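Local coordinates for Pre-mRNA-splicing factor SAD1 (Saccharomyces cerevisiae, PDB 4MSX), which promotes assembly of newly made U4 snRNA into the U4/U6 snRNP and is required for pre-mRNA splicing, as a catalytically inactive relative of ubiquitin-specific proteases, at residues Y159-L164 against R209-L214. Sequence-based numbering, arbitrary orientation.
Sequences YCPKDL and RDHFLL
Leu-164 enters helix 206-214 as a knob into a hole formed by Arg-209, Asp-210, Leu-213 and Leu-214. Its branched end suits a site with two apolar walls: CD2 meets CD1 of Leu-213 at 3.7 Å, while CD1 reaches CD1 of Leu-214 and also lies 3.5 Å from OD1 of Asp-210. With CG anti to the carbonyl carbon (chi1 -47°), the leucine sends both methyls into the helix surface. Leu-214 turns its other methyl, CD2, against the backbone of Tyr-159 and Cys-160 and the ring of Pro-161, whose CD is 3.8 Å away. The Tyr-159 ring lays a face on Leu-213, whose methyl CD2 sits over ring atom CE2 at 3.8 Å; Leu-213 O comes to the ring edge, 3.6 Å from Tyr-159 CD2.

No direct hydrogen bond joins the segments; three waters bridge them, one linking Tyr-159 N to Leu-213 O, one between Tyr-159 O and Leu-214 O, and a third accepting from Arg-209 NH2 and donating to Leu-164 O. Arg-209 grips its neighbour side-on, in the guanidinium plane, NE at 3.0 Å and NH2 at 2.9 Å, both to Asp-210 OD1. With an alanine in place of Asp-210, the guanidinium is likely to lose its anionic mate and turn more freely, and a gap would probably open beside Leu-164 CD1. Cys-160 and Asp-163 form a capping box: Cys-160 N donates to Asp-163 OD2 at 2.8 Å, whereas the return bond to SG is weak and doubtful. Pro-161 suits the helix's first residue, where an N-H would find no carbonyl within the helix.

The contact packs short helix 161-165 against helix 206-214 of the USP-like domain, away from the zinc site. Beyond it, Tyr-159 OH bonds to Lys-232 O, Arg-209 makes a cation-pi contact with Trp-235, and Phe-212 and Leu-213 pack on helix 222-234.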
loop_
_atom_site.group_PDB
_atom_site.type_symbol
_atom_site.label_atom_id
_atom_site.label_comp_id
_atom_site.label_asym_id
_atom_site.label_seq_id
_atom_site.Cartn_x
_atom_site.Cartn_y
_atom_site.Cartn_z
ATOM N N TYR A 159 10.749 14.940 -0.022
ATOM C CA TYR A 159 9.701 15.740 0.591
ATOM C C TYR A 159 10.337 16.505 1.766
ATOM O O TYR A 159 11.307 16.024 2.332
ATOM C CB TYR A 159 8.596 14.823 1.198
ATOM C CG TYR A 159 7.922 13.944 0.140
ATOM C CD1 TYR A 159 6.848 14.433 -0.594
ATOM C CD2 TYR A 159 8.398 12.659 -0.144
ATOM C CE1 TYR A 159 6.244 13.672 -1.580
ATOM C CE2 TYR A 159 7.758 11.859 -1.123
ATOM C CZ TYR A 159 6.696 12.393 -1.838
ATOM O OH TYR A 159 6.033 11.708 -2.812
ATOM N N CYS A 160 9.785 17.658 2.122
ATOM C CA CYS A 160 10.155 18.327 3.367
ATOM C C CYS A 160 8.870 18.415 4.171
ATOM O O CYS A 160 7.781 18.311 3.600
ATOM C CB CYS A 160 10.693 19.745 3.089
ATOM S SG CYS A 160 9.421 20.757 2.373
ATOM N N PRO A 161 8.964 18.635 5.502
ATOM C CA PRO A 161 7.732 18.707 6.294
ATOM C C PRO A 161 6.643 19.625 5.764
ATOM O O PRO A 161 5.454 19.276 5.789
ATOM C CB PRO A 161 8.234 19.158 7.673
ATOM C CG PRO A 161 9.536 18.473 7.783
ATOM C CD PRO A 161 10.150 18.584 6.373
ATOM N N LYS A 162 6.992 20.791 5.249
ATOM C CA LYS A 162 5.908 21.674 4.792
ATOM C C LYS A 162 5.139 21.160 3.546
ATOM O O LYS A 162 3.992 21.500 3.350
ATOM C CB LYS A 162 6.428 23.104 4.494
ATOM C CG LYS A 162 5.243 24.064 4.161
ATOM C CD LYS A 162 5.554 25.543 4.415
ATOM C CE LYS A 162 5.935 26.266 3.119
ATOM N NZ LYS A 162 6.106 27.738 3.318
ATOM N N ASP A 163 5.773 20.372 2.689
ATOM C CA ASP A 163 5.029 19.765 1.579
ATOM C C ASP A 163 3.845 18.969 2.127
ATOM O O ASP A 163 2.738 19.005 1.554
ATOM C CB ASP A 163 5.913 18.792 0.770
ATOM C CG ASP A 163 7.117 19.442 0.162
ATOM O OD1 ASP A 163 7.033 20.630 -0.244
ATOM O OD2 ASP A 163 8.170 18.765 0.113
ATOM N N LEU A 164 4.053 18.231 3.227
ATOM C CA LEU A 164 2.990 17.341 3.750
ATOM C C LEU A 164 1.751 18.121 4.212
ATOM O O LEU A 164 0.607 17.621 4.172
ATOM C CB LEU A 164 3.524 16.413 4.854
ATOM C CG LEU A 164 4.863 15.704 4.544
ATOM C CD1 LEU A 164 5.169 14.586 5.508
ATOM C CD2 LEU A 164 4.908 15.140 3.143
ATOM N N ARG A 209 3.297 6.937 7.347
ATOM C CA ARG A 209 3.553 7.566 6.058
ATOM C C ARG A 209 4.618 8.652 6.233
ATOM O O ARG A 209 5.635 8.711 5.488
ATOM C CB ARG A 209 2.303 8.246 5.515
ATOM C CG ARG A 209 2.561 9.002 4.188
ATOM C CD ARG A 209 1.412 9.945 3.896
ATOM N NE ARG A 209 1.529 11.124 4.804
ATOM C CZ ARG A 209 0.731 12.183 4.741
ATOM N NH1 ARG A 209 -0.224 12.215 3.826
ATOM N NH2 ARG A 209 0.880 13.216 5.598
ATOM N N ASP A 210 4.399 9.517 7.226
ATOM C CA ASP A 210 5.338 10.662 7.396
ATOM C C ASP A 210 6.765 10.189 7.626
ATOM O O ASP A 210 7.741 10.750 7.084
ATOM C CB ASP A 210 4.893 11.578 8.545
ATOM C CG ASP A 210 3.702 12.428 8.167
ATOM O OD1 ASP A 210 3.152 12.196 7.059
ATOM O OD2 ASP A 210 3.301 13.331 8.972
ATOM N N HIS A 211 6.910 9.131 8.420
ATOM C CA HIS A 211 8.243 8.614 8.689
ATOM C C HIS A 211 8.908 8.125 7.384
ATOM O O HIS A 211 10.131 8.341 7.150
ATOM C CB HIS A 211 8.199 7.465 9.694
ATOM C CG HIS A 211 9.553 7.035 10.162
ATOM N ND1 HIS A 211 10.235 7.710 11.161
ATOM C CD2 HIS A 211 10.359 6.020 9.771
ATOM C CE1 HIS A 211 11.413 7.134 11.344
ATOM N NE2 HIS A 211 11.514 6.111 10.511
ATOM N N PHE A 212 8.128 7.429 6.543
ATOM C CA PHE A 212 8.701 6.925 5.264
ATOM C C PHE A 212 9.042 8.077 4.304
ATOM O O PHE A 212 10.038 8.002 3.560
ATOM C CB PHE A 212 7.685 6.018 4.531
ATOM C CG PHE A 212 7.710 4.569 4.980
ATOM C CD1 PHE A 212 8.862 3.826 4.890
ATOM C CD2 PHE A 212 6.563 3.969 5.470
ATOM C CE1 PHE A 212 8.873 2.463 5.251
ATOM C CE2 PHE A 212 6.562 2.599 5.862
ATOM C CZ PHE A 212 7.717 1.864 5.756
ATOM N N LEU A 213 8.166 9.088 4.241
ATOM C CA LEU A 213 8.363 10.172 3.253
ATOM C C LEU A 213 9.566 11.056 3.617
ATOM O O LEU A 213 10.243 11.534 2.733
ATOM C CB LEU A 213 7.162 11.093 3.142
ATOM C CG LEU A 213 5.847 10.427 2.720
ATOM C CD1 LEU A 213 4.734 11.452 2.491
ATOM C CD2 LEU A 213 6.091 9.570 1.424
ATOM N N LEU A 214 9.822 11.263 4.909
ATOM C CA LEU A 214 10.819 12.302 5.331
ATOM C C LEU A 214 12.176 11.731 5.684
ATOM O O LEU A 214 13.120 12.487 5.935
ATOM C CB LEU A 214 10.293 13.128 6.535
ATOM C CG LEU A 214 9.030 13.915 6.209
ATOM C CD1 LEU A 214 8.353 14.552 7.473
ATOM C CD2 LEU A 214 9.348 15.002 5.221
HETATM O O HOH W 1 12.289 12.976 1.499
HETATM O O HOH W 2 13.618 14.444 3.599
HETATM O O HOH W 3 -0.628 15.446 5.787
#